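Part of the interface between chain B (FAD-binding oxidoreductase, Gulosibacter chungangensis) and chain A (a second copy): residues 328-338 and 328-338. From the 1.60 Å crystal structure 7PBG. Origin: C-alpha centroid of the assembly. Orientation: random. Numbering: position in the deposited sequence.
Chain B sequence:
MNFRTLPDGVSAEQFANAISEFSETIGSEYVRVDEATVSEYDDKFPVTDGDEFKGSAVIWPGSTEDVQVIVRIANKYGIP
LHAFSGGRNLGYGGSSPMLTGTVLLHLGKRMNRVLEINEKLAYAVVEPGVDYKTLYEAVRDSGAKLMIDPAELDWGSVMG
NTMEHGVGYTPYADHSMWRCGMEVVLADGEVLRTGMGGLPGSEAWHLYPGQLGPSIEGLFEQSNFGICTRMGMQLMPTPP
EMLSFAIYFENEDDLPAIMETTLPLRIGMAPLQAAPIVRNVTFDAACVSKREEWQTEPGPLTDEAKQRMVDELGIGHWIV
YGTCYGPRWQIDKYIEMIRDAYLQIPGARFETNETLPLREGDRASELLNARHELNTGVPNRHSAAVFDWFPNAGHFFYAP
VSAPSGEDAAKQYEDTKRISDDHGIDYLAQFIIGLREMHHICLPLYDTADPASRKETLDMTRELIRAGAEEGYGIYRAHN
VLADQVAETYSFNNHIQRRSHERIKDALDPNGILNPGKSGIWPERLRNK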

ATOM      1  N   ARG B 328     -11.346  26.501 -10.019  1.00 23.03           N
ATOM      2  CA  ARG B 328     -12.283  26.516 -11.152  1.00 24.94           C
ATOM      3  C   ARG B 328     -11.538  26.406 -12.486  1.00 21.99           C
ATOM      4  O   ARG B 328     -12.064  25.734 -13.382  1.00 22.24           O
ATOM      5  CB  ARG B 328     -13.197  27.744 -11.110  1.00 27.77           C
ATOM      6  CG  ARG B 328     -14.450  27.578 -11.962  1.00 28.65           C
ATOM      7  CD  ARG B 328     -15.315  26.404 -11.527  1.00 28.04           C
ATOM      8  NE  ARG B 328     -16.375  26.152 -12.478  1.00 28.57           N
ATOM      9  CZ  ARG B 328     -17.642  25.891 -12.154  1.00 25.68           C
ATOM     10  NH1 ARG B 328     -18.025  25.872 -10.891  1.00 27.79           N
ATOM     11  NH2 ARG B 328     -18.521  25.714 -13.112  1.00 27.69           N
ATOM     12  N   TRP B 329     -10.377  27.052 -12.651  1.00 22.64           N
ATOM     13  CA  TRP B 329      -9.648  27.000 -13.952  1.00 21.47           C
ATOM     14  C   TRP B 329      -9.311  25.557 -14.333  1.00 22.18           C
ATOM     15  O   TRP B 329      -9.273  25.235 -15.540  1.00 24.09           O
ATOM     16  CB  TRP B 329      -8.436  27.933 -13.988  1.00 22.85           C
ATOM     17  CG  TRP B 329      -7.406  27.688 -12.927  1.00 23.87           C
ATOM     18  CD1 TRP B 329      -7.261  28.420 -11.792  1.00 24.35           C
ATOM     19  CD2 TRP B 329      -6.349  26.710 -12.919  1.00 22.76           C
ATOM     20  NE1 TRP B 329      -6.215  27.941 -11.051  1.00 25.45           N
ATOM     21  CE2 TRP B 329      -5.628  26.905 -11.723  1.00 23.91           C
ATOM     22  CE3 TRP B 329      -5.939  25.680 -13.776  1.00 25.23           C
ATOM     23  CZ2 TRP B 329      -4.557  26.097 -11.346  1.00 23.71           C
ATOM     24  CZ3 TRP B 329      -4.869  24.888 -13.411  1.00 24.79           C
ATOM     25  CH2 TRP B 329      -4.196  25.090 -12.213  1.00 25.41           C
ATOM     26  N   GLN B 330      -8.987  24.720 -13.340  1.00 22.46           N
ATOM     27  CA  GLN B 330      -8.611  23.315 -13.583  1.00 22.16           C
ATOM     28  C   GLN B 330      -9.898  22.499 -13.802  1.00 20.73           C
ATOM     29  O   GLN B 330      -9.973  21.737 -14.754  1.00 20.02           O
ATOM     30  CB  GLN B 330      -7.765  22.801 -12.422  1.00 22.83           C
ATOM     31  CG  GLN B 330      -7.354  21.348 -12.594  1.00 24.89           C
ATOM     32  CD  GLN B 330      -6.680  20.803 -11.363  1.00 26.53           C
ATOM     33  OE1 GLN B 330      -6.852  21.317 -10.274  1.00 25.83           O
ATOM     34  NE2 GLN B 330      -5.931  19.734 -11.514  1.00 28.90           N
ATOM     35  N   ILE B 331     -10.876  22.655 -12.926  1.00 21.46           N
ATOM     36  CA  ILE B 331     -12.183  21.976 -13.078  1.00 20.15           C
ATOM     37  C   ILE B 331     -12.695  22.222 -14.494  1.00 20.12           C
ATOM     38  O   ILE B 331     -13.124  21.289 -15.161  1.00 20.88           O
ATOM     39  CB  ILE B 331     -13.192  22.461 -12.032  1.00 19.80           C
ATOM     40  CG1 ILE B 331     -12.802  21.973 -10.644  1.00 20.35           C
ATOM     41  CG2 ILE B 331     -14.595  22.035 -12.440  1.00 21.65           C
ATOM     42  CD1 ILE B 331     -13.702  22.480  -9.519  1.00 19.94           C
ATOM     43  N   ASP B 332     -12.706  23.481 -14.951  1.00 22.11           N
ATOM     44  CA  ASP B 332     -13.404  23.753 -16.226  1.00 21.12           C
ATOM     45  C   ASP B 332     -12.689  23.021 -17.369  1.00 22.13           C
ATOM     46  O   ASP B 332     -13.375  22.543 -18.315  1.00 21.64           O
ATOM     47  CB  ASP B 332     -13.484  25.248 -16.494  1.00 20.80           C
ATOM     48  CG  ASP B 332     -14.449  25.993 -15.586  1.00 24.94           C
ATOM     49  OD1 ASP B 332     -15.340  25.368 -14.984  1.00 25.89           O
ATOM     50  OD2 ASP B 332     -14.289  27.222 -15.495  1.00 28.73           O
ATOM     51  N   LYS B 333     -11.350  22.924 -17.296  1.00 19.52           N
ATOM     52  CA  LYS B 333     -10.546  22.214 -18.304  1.00 20.20           C
ATOM     53  C   LYS B 333     -10.918  20.734 -18.273  1.00 19.98           C
ATOM     54  O   LYS B 333     -11.128  20.140 -19.307  1.00 21.86           O
ATOM     55  CB  LYS B 333      -9.057  22.416 -18.016  1.00 24.06           C
ATOM     56  CG  LYS B 333      -8.580  23.780 -18.486  1.00 26.31           C
ATOM     57  CD  LYS B 333      -8.298  23.778 -19.978  1.00 29.52           C
ATOM     58  CE  LYS B 333      -7.662  25.055 -20.477  1.00 31.21           C
ATOM     59  NZ  LYS B 333      -7.493  24.952 -21.944  1.00 36.38           N
ATOM     60  N   TYR B 334     -10.972  20.153 -17.090  1.00 21.89           N
ATOM     61  CA  TYR B 334     -11.227  18.707 -16.957  1.00 21.62           C
ATOM     62  C   TYR B 334     -12.650  18.396 -17.399  1.00 20.54           C
ATOM     63  O   TYR B 334     -12.841  17.466 -18.154  1.00 20.40           O
ATOM     64  CB  TYR B 334     -10.938  18.228 -15.545  1.00 22.34           C
ATOM     65  CG  TYR B 334      -9.486  18.209 -15.170  1.00 23.00           C
ATOM     66  CD1 TYR B 334      -8.470  18.359 -16.107  1.00 24.99           C
ATOM     67  CD2 TYR B 334      -9.131  17.931 -13.875  1.00 22.56           C
ATOM     68  CE1 TYR B 334      -7.136  18.320 -15.734  1.00 24.65           C
ATOM     69  CE2 TYR B 334      -7.811  17.891 -13.482  1.00 24.15           C
ATOM     70  CZ  TYR B 334      -6.802  18.076 -14.413  1.00 22.97           C
ATOM     71  OH  TYR B 334      -5.511  17.991 -13.963  1.00 24.45           O
ATOM     72  N   ILE B 335     -13.636  19.164 -16.922  1.00 22.40           N
ATOM     73  CA  ILE B 335     -15.053  18.959 -17.316  1.00 22.93           C
ATOM     74  C   ILE B 335     -15.159  19.002 -18.848  1.00 24.21           C
ATOM     75  O   ILE B 335     -15.899  18.216 -19.406  1.00 24.47           O
ATOM     76  CB  ILE B 335     -15.958  19.995 -16.644  1.00 24.19           C
ATOM     77  CG1 ILE B 335     -16.065  19.736 -15.139  1.00 23.94           C
ATOM     78  CG2 ILE B 335     -17.313  20.039 -17.347  1.00 25.53           C
ATOM     79  CD1 ILE B 335     -16.948  18.565 -14.743  1.00 24.58           C
ATOM     80  N   GLU B 336     -14.545  19.972 -19.521  1.00 23.24           N
ATOM     81  CA  GLU B 336     -14.596  20.004 -21.000  1.00 25.72           C
ATOM     82  C   GLU B 336     -13.972  18.727 -21.581  1.00 24.84           C
ATOM     83  O   GLU B 336     -14.594  18.127 -22.461  1.00 24.23           O
ATOM     84  CB  GLU B 336     -13.960  21.298 -21.519  1.00 30.13           C
ATOM     85  CG  GLU B 336     -13.532  21.265 -22.970  1.00 32.48           C
ATOM     86  CD  GLU B 336     -12.863  22.563 -23.391  1.00 42.08           C
ATOM     87  OE1 GLU B 336     -11.784  22.899 -22.805  1.00 43.87           O
ATOM     88  OE2 GLU B 336     -13.426  23.253 -24.280  1.00 44.62           O
ATOM     89  N   MET B 337     -12.852  18.222 -21.055  1.00 23.78           N
ATOM     90  CA  MET B 337     -12.243  17.011 -21.663  1.00 24.38           C
ATOM     91  C   MET B 337     -13.211  15.833 -21.488  1.00 22.31           C
ATOM     92  O   MET B 337     -13.374  15.055 -22.421  1.00 22.13           O
ATOM     93  CB  MET B 337     -10.918  16.646 -20.999  1.00 26.16           C
ATOM     94  CG  MET B 337      -9.910  17.723 -21.097  1.00 30.21           C
ATOM     95  SD  MET B 337      -8.454  17.297 -20.093  1.00 35.58           S
ATOM     96  CE  MET B 337      -7.545  18.826 -20.242  1.00 41.55           C
ATOM     97  N   ILE B 338     -13.819  15.719 -20.308  1.00 21.60           N
ATOM     98  CA  ILE B 338     -14.725  14.597 -19.956  1.00 21.62           C
ATOM     99  C   ILE B 338     -15.987  14.675 -20.831  1.00 21.68           C
ATOM    100  O   ILE B 338     -16.361  13.669 -21.466  1.00 22.32           O
ATOM    101  CB  ILE B 338     -15.061  14.614 -18.454  1.00 20.18           C
ATOM    102  CG1 ILE B 338     -13.835  14.347 -17.584  1.00 20.17           C
ATOM    103  CG2 ILE B 338     -16.190  13.656 -18.140  1.00 21.47           C
ATOM    104  CD1 ILE B 338     -14.026  14.796 -16.151  1.00 19.63           C
TER
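Chain A, residues 328-338: RWQIDKYIEMI

How does chain A lie on chain B? Both stretches are helical throughout, and they run nearly antiparallel, with 167° between their N-to-C directions and 11.2 Å between axes at closest approach. Gln330 meets its own copy, CA of Gln330(B) lying 7.4 Å from CA of Gln330(A).

What does Trp329(B) touch? Its CB points toward chain A, and chi1 is p. CZ3 of Trp329(B) meets CZ3 of Trp329(A) at 3.6 Å. Lys333(A) covers one face of the indole, its CB 3.4 Å from CH2 of Trp329(B), while Tyr334(A) and Met337(A) line the edge, with CE of Met337(A) 3.9 Å from CZ2 of Trp329(B).

How does Gln330(B) reach across from a sideways start? Its extended side chain brings NE2 to 3.6 Å from NE2 of Gln330(A). NE2 of Gln330(B) also donates a hydrogen bond to OH of Tyr334(B) at 3.0 Å, within its own helix, and a water links OE1 of Gln330(B) to OH of Tyr334(A).

What holds the indole of Trp329(A)? Lys333(B) lies over its face: CG sits 3.6 Å from the six-membered ring centroid, and NZ makes a cation-pi contact 4.2 Å from the five-membered one. At the edge, CE1 of Tyr334(B) approaches CH2 of Trp329(A) at 3.8 Å, and CE of Met337(B) approaches CZ2 of Trp329(A) at 3.8 Å, so the tryptophan fits as a knob into a hole.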

ATOM      1  N   ARG A 328       0.682  22.572 -20.484  1.00 20.08           N
ATOM      2  CA  ARG A 328       1.353  23.838 -20.127  1.00 21.22           C
ATOM      3  C   ARG A 328       0.441  24.753 -19.302  1.00 19.19           C
ATOM      4  O   ARG A 328       0.973  25.447 -18.409  1.00 20.81           O
ATOM      5  CB  ARG A 328       1.901  24.545 -21.359  1.00 21.47           C
ATOM      6  CG  ARG A 328       2.962  25.584 -21.044  1.00 23.18           C
ATOM      7  CD  ARG A 328       4.184  25.053 -20.322  1.00 24.07           C
ATOM      8  NE  ARG A 328       5.100  26.122 -19.946  1.00 24.86           N
ATOM      9  CZ  ARG A 328       6.427  26.158 -20.172  1.00 26.72           C
ATOM     10  NH1 ARG A 328       7.071  25.130 -20.724  1.00 24.03           N
ATOM     11  NH2 ARG A 328       7.103  27.227 -19.766  1.00 24.93           N
ATOM     12  N   TRP A 329      -0.878  24.789 -19.558  1.00 19.82           N
ATOM     13  CA  TRP A 329      -1.789  25.681 -18.782  1.00 22.30           C
ATOM     14  C   TRP A 329      -1.716  25.347 -17.307  1.00 21.63           C
ATOM     15  O   TRP A 329      -1.803  26.268 -16.482  1.00 23.70           O
ATOM     16  CB  TRP A 329      -3.244  25.683 -19.291  1.00 24.44           C
ATOM     17  CG  TRP A 329      -3.879  24.336 -19.438  1.00 22.75           C
ATOM     18  CD1 TRP A 329      -4.020  23.593 -20.579  1.00 22.30           C
ATOM     19  CD2 TRP A 329      -4.548  23.609 -18.406  1.00 23.45           C
ATOM     20  NE1 TRP A 329      -4.653  22.413 -20.299  1.00 26.18           N
ATOM     21  CE2 TRP A 329      -5.024  22.412 -18.987  1.00 22.79           C
ATOM     22  CE3 TRP A 329      -4.816  23.860 -17.056  1.00 24.14           C
ATOM     23  CZ2 TRP A 329      -5.659  21.434 -18.235  1.00 23.40           C
ATOM     24  CZ3 TRP A 329      -5.480  22.900 -16.334  1.00 24.60           C
ATOM     25  CH2 TRP A 329      -5.886  21.711 -16.915  1.00 23.37           C
ATOM     26  N   GLN A 330      -1.575  24.068 -16.990  1.00 19.99           N
ATOM     27  CA  GLN A 330      -1.499  23.590 -15.596  1.00 20.49           C
ATOM     28  C   GLN A 330      -0.095  23.850 -15.031  1.00 19.39           C
ATOM     29  O   GLN A 330       0.037  24.396 -13.913  1.00 17.75           O
ATOM     30  CB  GLN A 330      -1.796  22.092 -15.573  1.00 20.30           C
ATOM     31  CG  GLN A 330      -1.719  21.520 -14.164  1.00 21.45           C
ATOM     32  CD  GLN A 330      -2.075  20.054 -14.143  1.00 21.61           C
ATOM     33  OE1 GLN A 330      -1.900  19.332 -15.124  1.00 24.99           O
ATOM     34  NE2 GLN A 330      -2.611  19.628 -13.015  1.00 25.68           N
ATOM     35  N   ILE A 331       0.938  23.455 -15.763  1.00 18.37           N
ATOM     36  CA  ILE A 331       2.340  23.736 -15.332  1.00 18.87           C
ATOM     37  C   ILE A 331       2.512  25.210 -15.015  1.00 18.97           C
ATOM     38  O   ILE A 331       3.096  25.533 -13.967  1.00 20.37           O
ATOM     39  CB  ILE A 331       3.359  23.256 -16.384  1.00 19.70           C
ATOM     40  CG1 ILE A 331       3.376  21.731 -16.472  1.00 20.14           C
ATOM     41  CG2 ILE A 331       4.719  23.864 -16.076  1.00 19.44           C
ATOM     42  CD1 ILE A 331       4.191  21.185 -17.632  1.00 22.50           C
ATOM     43  N   ASP A 332       2.047  26.105 -15.870  1.00 18.31           N
ATOM     44  CA  ASP A 332       2.348  27.535 -15.668  1.00 19.48           C
ATOM     45  C   ASP A 332       1.680  28.017 -14.371  1.00 19.96           C
ATOM     46  O   ASP A 332       2.293  28.878 -13.691  1.00 21.16           O
ATOM     47  CB  ASP A 332       1.862  28.350 -16.862  1.00 20.72           C
ATOM     48  CG  ASP A 332       2.746  28.195 -18.086  1.00 23.54           C
ATOM     49  OD1 ASP A 332       3.834  27.537 -17.986  1.00 24.22           O
ATOM     50  OD2 ASP A 332       2.340  28.712 -19.130  1.00 25.84           O
ATOM     51  N   LYS A 333       0.477  27.531 -14.061  1.00 19.43           N
ATOM     52  CA  LYS A 333      -0.219  27.886 -12.793  1.00 20.07           C
ATOM     53  C   LYS A 333       0.576  27.348 -11.614  1.00 20.69           C
ATOM     54  O   LYS A 333       0.747  28.065 -10.637  1.00 20.65           O
ATOM     55  CB  LYS A 333      -1.621  27.304 -12.780  1.00 23.78           C
ATOM     56  CG  LYS A 333      -2.579  28.004 -13.727  1.00 25.43           C
ATOM     57  CD  LYS A 333      -3.124  29.271 -13.126  1.00 29.35           C
ATOM     58  CE  LYS A 333      -4.353  29.755 -13.853  1.00 33.14           C
ATOM     59  NZ  LYS A 333      -4.610  31.160 -13.482  1.00 38.88           N
ATOM     60  N   TYR A 334       1.004  26.101 -11.663  1.00 19.57           N
ATOM     61  CA  TYR A 334       1.717  25.547 -10.494  1.00 18.91           C
ATOM     62  C   TYR A 334       3.059  26.251 -10.293  1.00 19.53           C
ATOM     63  O   TYR A 334       3.421  26.567  -9.160  1.00 18.50           O
ATOM     64  CB  TYR A 334       1.842  24.026 -10.615  1.00 18.22           C
ATOM     65  CG  TYR A 334       0.566  23.235 -10.508  1.00 18.96           C
ATOM     66  CD1 TYR A 334      -0.646  23.794 -10.109  1.00 20.46           C
ATOM     67  CD2 TYR A 334       0.578  21.866 -10.752  1.00 20.50           C
ATOM     68  CE1 TYR A 334      -1.801  23.032 -10.032  1.00 23.35           C
ATOM     69  CE2 TYR A 334      -0.569  21.096 -10.678  1.00 21.81           C
ATOM     70  CZ  TYR A 334      -1.763  21.675 -10.283  1.00 22.11           C
ATOM     71  OH  TYR A 334      -2.912  20.942 -10.161  1.00 22.82           O
ATOM     72  N   ILE A 335       3.823  26.444 -11.365  1.00 18.75           N
ATOM     73  CA  ILE A 335       5.141  27.115 -11.272  1.00 21.18           C
ATOM     74  C   ILE A 335       4.949  28.503 -10.662  1.00 21.13           C
ATOM     75  O   ILE A 335       5.678  28.850  -9.770  1.00 19.00           O
ATOM     76  CB  ILE A 335       5.800  27.163 -12.660  1.00 20.57           C
ATOM     77  CG1 ILE A 335       6.179  25.762 -13.135  1.00 21.31           C
ATOM     78  CG2 ILE A 335       6.934  28.180 -12.677  1.00 24.25           C
ATOM     79  CD1 ILE A 335       7.398  25.185 -12.466  1.00 21.90           C
ATOM     80  N   GLU A 336       3.921  29.251 -11.063  1.00 20.82           N
ATOM     81  CA  GLU A 336       3.672  30.590 -10.490  1.00 22.86           C
ATOM     82  C   GLU A 336       3.401  30.457  -8.985  1.00 21.81           C
ATOM     83  O   GLU A 336       4.031  31.212  -8.214  1.00 20.66           O
ATOM     84  CB  GLU A 336       2.547  31.251 -11.307  1.00 24.50           C
ATOM     85  CG  GLU A 336       2.026  32.535 -10.729  1.00 30.99           C
ATOM     86  CD  GLU A 336       0.826  33.142 -11.466  1.00 37.25           C
ATOM     87  OE1 GLU A 336      -0.170  32.404 -11.786  1.00 42.57           O
ATOM     88  OE2 GLU A 336       0.870  34.357 -11.706  1.00 40.64           O
ATOM     89  N   MET A 337       2.626  29.456  -8.551  1.00 21.04           N
ATOM     90  CA  MET A 337       2.344  29.260  -7.096  1.00 20.73           C
ATOM     91  C   MET A 337       3.638  28.940  -6.331  1.00 20.77           C
ATOM     92  O   MET A 337       3.877  29.480  -5.252  1.00 19.65           O
ATOM     93  CB  MET A 337       1.380  28.096  -6.860  1.00 22.73           C
ATOM     94  CG  MET A 337      -0.013  28.379  -7.401  1.00 28.22           C
ATOM     95  SD  MET A 337      -0.990  26.858  -7.269  1.00 31.93           S
ATOM     96  CE  MET A 337      -2.400  27.290  -8.275  1.00 33.64           C
ATOM     97  N   ILE A 338       4.442  28.059  -6.877  1.00 20.10           N
ATOM     98  CA  ILE A 338       5.686  27.588  -6.215  1.00 20.89           C
ATOM     99  C   ILE A 338       6.644  28.782  -6.147  1.00 20.90           C
ATOM    100  O   ILE A 338       7.205  29.036  -5.082  1.00 19.93           O
ATOM    101  CB  ILE A 338       6.246  26.399  -7.017  1.00 20.12           C
ATOM    102  CG1 ILE A 338       5.349  25.160  -6.878  1.00 19.91           C
ATOM    103  CG2 ILE A 338       7.693  26.121  -6.621  1.00 19.80           C
ATOM    104  CD1 ILE A 338       5.662  24.095  -7.923  1.00 20.06           C
TER
HETATM  105  O   HOH W   1      -4.005  17.701 -15.843  1.00 30.61           O
HETATM  106  O   HOH W   2      -4.651  21.960  -8.758  1.00 31.06           O